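Local coordinates for glycosyl hydrolases family 2, sugar binding domain protein (Bacteroides uniformis str. 3978 T3 ii, PDB 6D1P) that probably hydrolyses O-glycosidic bonds as a beta-glucuronidase of glycoside hydrolase family 2 from a human gut bacterium, at residues P273-V287 with L297-R309. Residues are numbered along the deposited sequence; the frame is centred on the assembly and turned at random.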
ATOM      1  N   PRO A 273      27.226 -47.220 -18.090  1.00 47.19           N
ATOM      2  CA  PRO A 273      25.910 -46.609 -17.830  1.00 48.30           C
ATOM      3  C   PRO A 273      25.446 -45.673 -18.940  1.00 41.30           C
ATOM      4  O   PRO A 273      26.244 -45.060 -19.650  1.00 42.62           O
ATOM      5  CB  PRO A 273      26.127 -45.833 -16.518  1.00 41.71           C
ATOM      6  CG  PRO A 273      27.634 -45.713 -16.368  1.00 48.64           C
ATOM      7  CD  PRO A 273      28.175 -46.966 -16.992  1.00 46.07           C
ATOM      8  N   GLN A 274      24.129 -45.579 -19.092  1.00 45.41           N
ATOM      9  CA  GLN A 274      23.563 -44.537 -19.938  1.00 45.56           C
ATOM     10  C   GLN A 274      23.962 -43.173 -19.394  1.00 38.99           C
ATOM     11  O   GLN A 274      23.781 -42.892 -18.210  1.00 34.45           O
ATOM     12  CB  GLN A 274      22.042 -44.652 -19.985  1.00 43.99           C
ATOM     13  CG  GLN A 274      21.515 -45.787 -20.827  1.00 51.85           C
ATOM     14  CD  GLN A 274      20.191 -45.438 -21.484  1.00 53.73           C
ATOM     15  OE1 GLN A 274      19.145 -45.999 -21.137  1.00 49.24           O
ATOM     16  NE2 GLN A 274      20.229 -44.502 -22.439  1.00 45.50           N
ATOM     17  N   LEU A 275      24.503 -42.327 -20.255  1.00 39.00           N
ATOM     18  CA  LEU A 275      25.032 -41.043 -19.822  1.00 37.41           C
ATOM     19  C   LEU A 275      23.972 -39.947 -19.911  1.00 39.15           C
ATOM     20  O   LEU A 275      23.270 -39.831 -20.925  1.00 35.01           O
ATOM     21  CB  LEU A 275      26.246 -40.672 -20.665  1.00 33.90           C
ATOM     22  CG  LEU A 275      27.416 -41.651 -20.543  1.00 39.41           C
ATOM     23  CD1 LEU A 275      28.579 -41.167 -21.391  1.00 40.52           C
ATOM     24  CD2 LEU A 275      27.837 -41.816 -19.098  1.00 37.63           C
ATOM     25  N   TRP A 276      23.865 -39.136 -18.852  1.00 36.23           N
ATOM     26  CA  TRP A 276      23.054 -37.924 -18.911  1.00 35.90           C
ATOM     27  C   TRP A 276      23.831 -36.802 -19.589  1.00 32.23           C
ATOM     28  O   TRP A 276      24.991 -36.547 -19.261  1.00 34.14           O
ATOM     29  CB  TRP A 276      22.625 -37.485 -17.512  1.00 36.99           C
ATOM     30  CG  TRP A 276      21.632 -36.329 -17.494  1.00 34.01           C
ATOM     31  CD1 TRP A 276      20.277 -36.424 -17.357  1.00 32.39           C
ATOM     32  CD2 TRP A 276      21.923 -34.923 -17.613  1.00 33.88           C
ATOM     33  NE1 TRP A 276      19.705 -35.171 -17.385  1.00 33.48           N
ATOM     34  CE2 TRP A 276      20.690 -34.232 -17.537  1.00 30.94           C
ATOM     35  CE3 TRP A 276      23.104 -34.181 -17.762  1.00 31.57           C
ATOM     36  CZ2 TRP A 276      20.604 -32.842 -17.609  1.00 30.88           C
ATOM     37  CZ3 TRP A 276      23.019 -32.801 -17.836  1.00 33.93           C
ATOM     38  CH2 TRP A 276      21.773 -32.141 -17.755  1.00 33.16           C
ATOM     39  N   SER A 277      23.185 -36.128 -20.523  1.00 33.40           N
ATOM     40  CA  SER A 277      23.715 -34.918 -21.135  1.00 35.29           C
ATOM     41  C   SER A 277      22.532 -34.067 -21.564  1.00 33.97           C
ATOM     42  O   SER A 277      21.385 -34.525 -21.534  1.00 31.58           O
ATOM     43  CB  SER A 277      24.614 -35.237 -22.333  1.00 31.06           C
ATOM     44  OG  SER A 277      23.829 -35.604 -23.459  1.00 34.96           O
ATOM     45  N   PRO A 278      22.771 -32.807 -21.945  1.00 34.79           N
ATOM     46  CA  PRO A 278      21.665 -32.014 -22.516  1.00 33.15           C
ATOM     47  C   PRO A 278      21.058 -32.651 -23.745  1.00 36.10           C
ATOM     48  O   PRO A 278      19.826 -32.716 -23.867  1.00 33.11           O
ATOM     49  CB  PRO A 278      22.332 -30.669 -22.842  1.00 30.90           C
ATOM     50  CG  PRO A 278      23.391 -30.543 -21.781  1.00 34.39           C
ATOM     51  CD  PRO A 278      23.907 -31.959 -21.541  1.00 32.15           C
ATOM     52  N   HIS A 279      21.910 -33.135 -24.658  1.00 39.47           N
ATOM     53  CA  HIS A 279      21.438 -33.776 -25.880  1.00 36.28           C
ATOM     54  C   HIS A 279      20.641 -35.035 -25.569  1.00 34.75           C
ATOM     55  O   HIS A 279      19.648 -35.330 -26.241  1.00 33.27           O
ATOM     56  CB  HIS A 279      22.635 -34.095 -26.773  1.00 44.28           C
ATOM     57  CG  HIS A 279      22.303 -34.927 -27.970  1.00 44.02           C
ATOM     58  ND1 HIS A 279      21.837 -34.384 -29.148  1.00 48.70           N
ATOM     59  CD2 HIS A 279      22.383 -36.265 -28.177  1.00 45.43           C
ATOM     60  CE1 HIS A 279      21.643 -35.351 -30.029  1.00 48.39           C
ATOM     61  NE2 HIS A 279      21.966 -36.503 -29.466  1.00 42.18           N
ATOM     62  N   SER A 280      21.036 -35.761 -24.521  1.00 33.50           N
ATOM     63  CA  SER A 280      20.441 -37.053 -24.174  1.00 33.94           C
ATOM     64  C   SER A 280      20.301 -37.151 -22.660  1.00 33.64           C
ATOM     65  O   SER A 280      21.144 -37.742 -21.972  1.00 31.82           O
ATOM     66  CB  SER A 280      21.292 -38.199 -24.742  1.00 39.08           C
ATOM     67  OG  SER A 280      20.837 -39.472 -24.322  1.00 34.32           O
ATOM     68  N   PRO A 281      19.226 -36.586 -22.097  1.00 30.62           N
ATOM     69  CA  PRO A 281      19.097 -36.518 -20.628  1.00 34.01           C
ATOM     70  C   PRO A 281      18.594 -37.822 -20.013  1.00 37.71           C
ATOM     71  O   PRO A 281      17.547 -37.880 -19.354  1.00 37.48           O
ATOM     72  CB  PRO A 281      18.116 -35.352 -20.437  1.00 33.59           C
ATOM     73  CG  PRO A 281      17.268 -35.367 -21.665  1.00 34.49           C
ATOM     74  CD  PRO A 281      18.179 -35.817 -22.793  1.00 28.68           C
ATOM     75  N   ALA A 282      19.362 -38.888 -20.205  1.00 35.42           N
ATOM     76  CA  ALA A 282      19.027 -40.160 -19.583  1.00 38.31           C
ATOM     77  C   ALA A 282      19.086 -40.040 -18.065  1.00 38.96           C
ATOM     78  O   ALA A 282      20.123 -39.681 -17.495  1.00 35.52           O
ATOM     79  CB  ALA A 282      19.978 -41.255 -20.070  1.00 39.57           C
ATOM     80  N   LEU A 283      17.977 -40.365 -17.414  1.00 38.12           N
ATOM     81  CA  LEU A 283      17.859 -40.293 -15.970  1.00 37.31           C
ATOM     82  C   LEU A 283      17.619 -41.682 -15.409  1.00 42.22           C
ATOM     83  O   LEU A 283      16.756 -42.414 -15.906  1.00 39.43           O
ATOM     84  CB  LEU A 283      16.716 -39.369 -15.558  1.00 37.62           C
ATOM     85  CG  LEU A 283      16.895 -37.868 -15.754  1.00 40.60           C
ATOM     86  CD1 LEU A 283      15.566 -37.125 -15.504  1.00 31.68           C
ATOM     87  CD2 LEU A 283      17.969 -37.380 -14.815  1.00 34.50           C
ATOM     88  N   TYR A 284      18.394 -42.043 -14.388  1.00 40.37           N
ATOM     89  CA  TYR A 284      18.149 -43.225 -13.585  1.00 39.53           C
ATOM     90  C   TYR A 284      17.231 -42.870 -12.428  1.00 43.57           C
ATOM     91  O   TYR A 284      17.030 -41.698 -12.097  1.00 41.23           O
ATOM     92  CB  TYR A 284      19.458 -43.802 -13.047  1.00 43.12           C
ATOM     93  CG  TYR A 284      20.296 -44.555 -14.057  1.00 41.63           C
ATOM     94  CD1 TYR A 284      20.924 -43.887 -15.098  1.00 37.46           C
ATOM     95  CD2 TYR A 284      20.473 -45.932 -13.956  1.00 44.91           C
ATOM     96  CE1 TYR A 284      21.694 -44.556 -16.012  1.00 41.88           C
ATOM     97  CE2 TYR A 284      21.252 -46.625 -14.875  1.00 38.55           C
ATOM     98  CZ  TYR A 284      21.858 -45.931 -15.902  1.00 43.57           C
ATOM     99  OH  TYR A 284      22.634 -46.593 -16.834  1.00 49.11           O
ATOM    100  N   THR A 285      16.685 -43.904 -11.793  1.00 43.64           N
ATOM    101  CA  THR A 285      15.785 -43.727 -10.666  1.00 44.58           C
ATOM    102  C   THR A 285      16.245 -44.582  -9.500  1.00 46.67           C
ATOM    103  O   THR A 285      16.722 -45.700  -9.691  1.00 47.61           O
ATOM    104  CB  THR A 285      14.339 -44.076 -11.044  1.00 50.75           C
ATOM    105  OG1 THR A 285      13.736 -42.941 -11.676  1.00 49.01           O
ATOM    106  CG2 THR A 285      13.516 -44.440  -9.814  1.00 47.71           C
ATOM    107  N   CYS A 286      16.129 -44.031  -8.295  1.00 45.09           N
ATOM    108  CA  CYS A 286      16.364 -44.763  -7.064  1.00 44.47           C
ATOM    109  C   CYS A 286      15.104 -44.690  -6.215  1.00 48.11           C
ATOM    110  O   CYS A 286      14.593 -43.598  -5.950  1.00 49.69           O
ATOM    111  CB  CYS A 286      17.562 -44.187  -6.312  1.00 48.10           C
ATOM    112  SG  CYS A 286      17.798 -44.856  -4.657  1.00 51.35           S
ATOM    113  N   VAL A 287      14.592 -45.848  -5.809  1.00 49.14           N
ATOM    114  CA  VAL A 287      13.380 -45.928  -5.000  1.00 48.32           C
ATOM    115  C   VAL A 287      13.755 -46.520  -3.652  1.00 50.49           C
ATOM    116  O   VAL A 287      14.256 -47.652  -3.576  1.00 53.31           O
ATOM    117  CB  VAL A 287      12.283 -46.769  -5.676  1.00 47.99           C
ATOM    118  CG1 VAL A 287      11.034 -46.771  -4.823  1.00 43.15           C
ATOM    119  CG2 VAL A 287      11.971 -46.253  -7.071  1.00 45.92           C
ATOM    120  N   LEU A 297       6.008 -46.325   3.182  1.00 55.35           N
ATOM    121  CA  LEU A 297       6.648 -45.056   2.862  1.00 46.58           C
ATOM    122  C   LEU A 297       7.593 -45.270   1.689  1.00 49.81           C
ATOM    123  O   LEU A 297       8.512 -46.094   1.762  1.00 50.66           O
ATOM    124  CB  LEU A 297       7.401 -44.508   4.071  1.00 51.06           C
ATOM    125  CG  LEU A 297       8.150 -43.185   3.857  1.00 52.44           C
ATOM    126  CD1 LEU A 297       7.178 -42.024   3.668  1.00 48.04           C
ATOM    127  CD2 LEU A 297       9.102 -42.910   5.009  1.00 48.78           C
ATOM    128  N   ARG A 298       7.352 -44.556   0.600  1.00 52.53           N
ATOM    129  CA  ARG A 298       8.200 -44.632  -0.576  1.00 53.18           C
ATOM    130  C   ARG A 298       8.705 -43.245  -0.928  1.00 52.59           C
ATOM    131  O   ARG A 298       7.999 -42.245  -0.754  1.00 52.25           O
ATOM    132  CB  ARG A 298       7.451 -45.207  -1.779  1.00 52.95           C
ATOM    133  CG  ARG A 298       8.317 -45.369  -3.022  1.00 56.53           C
ATOM    134  CD  ARG A 298       7.506 -45.813  -4.227  1.00 59.90           C
ATOM    135  NE  ARG A 298       6.235 -46.398  -3.816  1.00 70.20           N
ATOM    136  CZ  ARG A 298       6.073 -47.672  -3.473  1.00 68.97           C
ATOM    137  NH1 ARG A 298       7.114 -48.504  -3.489  1.00 62.21           N
ATOM    138  NH2 ARG A 298       4.873 -48.104  -3.104  1.00 66.43           N
ATOM    139  N   THR A 299       9.933 -43.194  -1.428  1.00 47.83           N
ATOM    140  CA  THR A 299      10.445 -41.985  -2.047  1.00 49.78           C
ATOM    141  C   THR A 299      11.222 -42.369  -3.291  1.00 46.14           C
ATOM    142  O   THR A 299      12.036 -43.298  -3.267  1.00 47.41           O
ATOM    143  CB  THR A 299      11.325 -41.172  -1.087  1.00 49.58           C
ATOM    144  OG1 THR A 299      11.848 -40.031  -1.775  1.00 47.85           O
ATOM    145  CG2 THR A 299      12.478 -42.015  -0.564  1.00 48.57           C
ATOM    146  N   THR A 300      10.955 -41.657  -4.374  1.00 42.49           N
ATOM    147  CA  THR A 300      11.581 -41.899  -5.662  1.00 44.92           C
ATOM    148  C   THR A 300      12.496 -40.731  -5.996  1.00 47.83           C
ATOM    149  O   THR A 300      12.103 -39.567  -5.852  1.00 51.95           O
ATOM    150  CB  THR A 300      10.517 -42.070  -6.740  1.00 43.21           C
ATOM    151  OG1 THR A 300       9.609 -43.102  -6.338  1.00 47.25           O
ATOM    152  CG2 THR A 300      11.148 -42.420  -8.058  1.00 42.47           C
ATOM    153  N   GLN A 301      13.707 -41.040  -6.442  1.00 46.16           N
ATOM    154  CA  GLN A 301      14.719 -40.033  -6.726  1.00 47.38           C
ATOM    155  C   GLN A 301      15.316 -40.280  -8.101  1.00 45.24           C
ATOM    156  O   GLN A 301      15.674 -41.417  -8.425  1.00 46.42           O
ATOM    157  CB  GLN A 301      15.827 -40.074  -5.674  1.00 45.79           C
ATOM    158  CG  GLN A 301      15.342 -39.905  -4.269  1.00 49.33           C
ATOM    159  CD  GLN A 301      15.162 -38.454  -3.923  1.00 52.99           C
ATOM    160  OE1 GLN A 301      15.949 -37.604  -4.358  1.00 49.54           O
ATOM    161  NE2 GLN A 301      14.117 -38.152  -3.150  1.00 42.74           N
ATOM    162  N   HIS A 302      15.446 -39.224  -8.897  1.00 39.41           N
ATOM    163  CA  HIS A 302      16.193 -39.326 -10.137  1.00 39.42           C
ATOM    164  C   HIS A 302      17.644 -38.914  -9.926  1.00 40.27           C
ATOM    165  O   HIS A 302      17.985 -38.194  -8.986  1.00 41.17           O
ATOM    166  CB  HIS A 302      15.572 -38.466 -11.230  1.00 41.20           C
ATOM    167  CG  HIS A 302      14.158 -38.833 -11.546  1.00 48.41           C
ATOM    168  ND1 HIS A 302      13.099 -38.496 -10.725  1.00 47.43           N
ATOM    169  CD2 HIS A 302      13.629 -39.515 -12.589  1.00 47.66           C
ATOM    170  CE1 HIS A 302      11.978 -38.951 -11.255  1.00 50.28           C
ATOM    171  NE2 HIS A 302      12.270 -39.573 -12.385  1.00 51.19           N
ATOM    172  N   PHE A 303      18.503 -39.396 -10.816  1.00 38.50           N
ATOM    173  CA  PHE A 303      19.898 -38.981 -10.852  1.00 38.61           C
ATOM    174  C   PHE A 303      20.448 -39.323 -12.231  1.00 40.84           C
ATOM    175  O   PHE A 303      19.729 -39.833 -13.096  1.00 40.68           O
ATOM    176  CB  PHE A 303      20.704 -39.639  -9.728  1.00 40.51           C
ATOM    177  CG  PHE A 303      20.678 -41.138  -9.763  1.00 42.14           C
ATOM    178  CD1 PHE A 303      19.648 -41.835  -9.153  1.00 43.25           C
ATOM    179  CD2 PHE A 303      21.681 -41.844 -10.406  1.00 41.58           C
ATOM    180  CE1 PHE A 303      19.615 -43.212  -9.174  1.00 47.19           C
ATOM    181  CE2 PHE A 303      21.668 -43.227 -10.429  1.00 45.05           C
ATOM    182  CZ  PHE A 303      20.630 -43.916  -9.814  1.00 49.10           C
ATOM    183  N   GLY A 304      21.726 -39.039 -12.433  1.00 38.51           N
ATOM    184  CA  GLY A 304      22.323 -39.169 -13.750  1.00 36.58           C
ATOM    185  C   GLY A 304      23.809 -39.441 -13.678  1.00 38.97           C
ATOM    186  O   GLY A 304      24.506 -38.989 -12.761  1.00 39.93           O
ATOM    187  N   PHE A 305      24.296 -40.190 -14.659  1.00 36.47           N
ATOM    188  CA  PHE A 305      25.717 -40.451 -14.823  1.00 31.31           C
ATOM    189  C   PHE A 305      26.272 -39.444 -15.819  1.00 25.95           C
ATOM    190  O   PHE A 305      25.857 -39.415 -16.977  1.00 35.61           O
ATOM    191  CB  PHE A 305      25.958 -41.896 -15.289  1.00 36.69           C
ATOM    192  CG  PHE A 305      25.633 -42.938 -14.235  1.00 34.58           C
ATOM    193  CD1 PHE A 305      24.378 -43.522 -14.177  1.00 36.56           C
ATOM    194  CD2 PHE A 305      26.579 -43.315 -13.296  1.00 38.46           C
ATOM    195  CE1 PHE A 305      24.079 -44.458 -13.208  1.00 36.53           C
ATOM    196  CE2 PHE A 305      26.285 -44.260 -12.329  1.00 38.76           C
ATOM    197  CZ  PHE A 305      25.033 -44.831 -12.289  1.00 37.96           C
ATOM    198  N   ARG A 306      27.202 -38.615 -15.372  1.00 28.64           N
ATOM    199  CA  ARG A 306      27.837 -37.684 -16.289  1.00 31.15           C
ATOM    200  C   ARG A 306      29.199 -37.314 -15.730  1.00 33.41           C
ATOM    201  O   ARG A 306      29.448 -37.414 -14.530  1.00 32.73           O
ATOM    202  CB  ARG A 306      26.982 -36.437 -16.513  1.00 32.35           C
ATOM    203  CG  ARG A 306      26.398 -35.869 -15.225  1.00 39.55           C
ATOM    204  CD  ARG A 306      26.639 -34.397 -15.142  1.00 32.19           C
ATOM    205  NE  ARG A 306      26.270 -33.839 -13.845  1.00 37.44           N
ATOM    206  CZ  ARG A 306      26.964 -34.009 -12.722  1.00 40.88           C
ATOM    207  NH1 ARG A 306      28.058 -34.762 -12.714  1.00 45.13           N
ATOM    208  NH2 ARG A 306      26.568 -33.431 -11.599  1.00 36.35           N
ATOM    209  N   HIS A 307      30.081 -36.896 -16.625  1.00 26.41           N
ATOM    210  CA  HIS A 307      31.427 -36.510 -16.250  1.00 31.84           C
ATOM    211  C   HIS A 307      31.718 -35.184 -16.917  1.00 32.55           C
ATOM    212  O   HIS A 307      31.431 -35.006 -18.108  1.00 27.07           O
ATOM    213  CB  HIS A 307      32.469 -37.564 -16.674  1.00 36.71           C
ATOM    214  CG  HIS A 307      33.885 -37.133 -16.452  1.00 37.49           C
ATOM    215  ND1 HIS A 307      34.509 -36.188 -17.241  1.00 32.18           N
ATOM    216  CD2 HIS A 307      34.796 -37.511 -15.523  1.00 38.97           C
ATOM    217  CE1 HIS A 307      35.744 -36.003 -16.806  1.00 34.47           C
ATOM    218  NE2 HIS A 307      35.942 -36.790 -15.762  1.00 36.35           N
ATOM    219  N   PHE A 308      32.290 -34.259 -16.154  1.00 32.49           N
ATOM    220  CA  PHE A 308      32.529 -32.938 -16.700  1.00 32.38           C
ATOM    221  C   PHE A 308      33.794 -32.381 -16.083  1.00 28.57           C
ATOM    222  O   PHE A 308      34.234 -32.816 -15.020  1.00 28.40           O
ATOM    223  CB  PHE A 308      31.330 -31.998 -16.475  1.00 30.50           C
ATOM    224  CG  PHE A 308      31.097 -31.636 -15.037  1.00 32.13           C
ATOM    225  CD1 PHE A 308      31.634 -30.467 -14.505  1.00 32.44           C
ATOM    226  CD2 PHE A 308      30.327 -32.451 -14.217  1.00 32.20           C
ATOM    227  CE1 PHE A 308      31.405 -30.109 -13.167  1.00 33.01           C
ATOM    228  CE2 PHE A 308      30.102 -32.114 -12.886  1.00 34.65           C
ATOM    229  CZ  PHE A 308      30.637 -30.934 -12.362  1.00 36.15           C
ATOM    230  N   ARG A 309      34.356 -31.392 -16.768  1.00 25.63           N
ATOM    231  CA  ARG A 309      35.686 -30.894 -16.465  1.00 29.36           C
ATOM    232  C   ARG A 309      35.809 -29.503 -17.062  1.00 27.28           C
ATOM    233  O   ARG A 309      35.472 -29.294 -18.233  1.00 30.15           O
ATOM    234  CB  ARG A 309      36.758 -31.859 -17.039  1.00 31.79           C
ATOM    235  CG  ARG A 309      38.162 -31.287 -17.195  1.00 34.89           C
ATOM    236  CD  ARG A 309      39.198 -32.392 -17.549  1.00 37.71           C
ATOM    237  NE  ARG A 309      39.207 -32.778 -18.964  1.00 29.95           N
ATOM    238  CZ  ARG A 309      39.931 -32.160 -19.892  1.00 34.53           C
ATOM    239  NH1 ARG A 309      40.696 -31.131 -19.549  1.00 35.38           N
ATOM    240  NH2 ARG A 309      39.887 -32.559 -21.157  1.00 35.78           N
TER
HETATM  241  O   HOH W   1      21.941 -40.894 -16.448  1.00 37.08           O
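F305 turns its edge to Y284, with CE1 over the centre of the tyrosine ring, and offers one of its own faces to P273; planes at 78° and centroids 4.8 Å apart define a T-shaped stack. P273 CB stands 3.9 Å from the centroid of the F305 ring, a CH-pi contact. Y284 CB lies over one face of the F303 ring, 3.4 Å from F303 CZ, while C286 CB meets its edge. With chi1 at 58°, F303 CG sits between backbone N and carbonyl carbon, which swings the ring back across the neighbouring strand. At the tyrosine's edge, Q274 N donates to Y284 OH (2.9 Å), tying the incoming loop to this cluster. An alanine in place of Y284 would probably leave the F305 edge without its aromatic face and Q274 N without its hydroxyl acceptor. Paired N-H...O bonds join Y284 to F303 and C286 to Q301, the straightest being C286 N to Q301 O at 167°; they establish an antiparallel hairpin. Beyond it, W276 N donates to F305 O (2.7 Å). Strand 295-303 is outermost in the four-stranded sheet of an immunoglobulin-like domain, 284-292 linking it to 240-246; I222 of strand 219-229 packs against F303 and F305, while W276 NE1 bonds D377 O at helix 370-379.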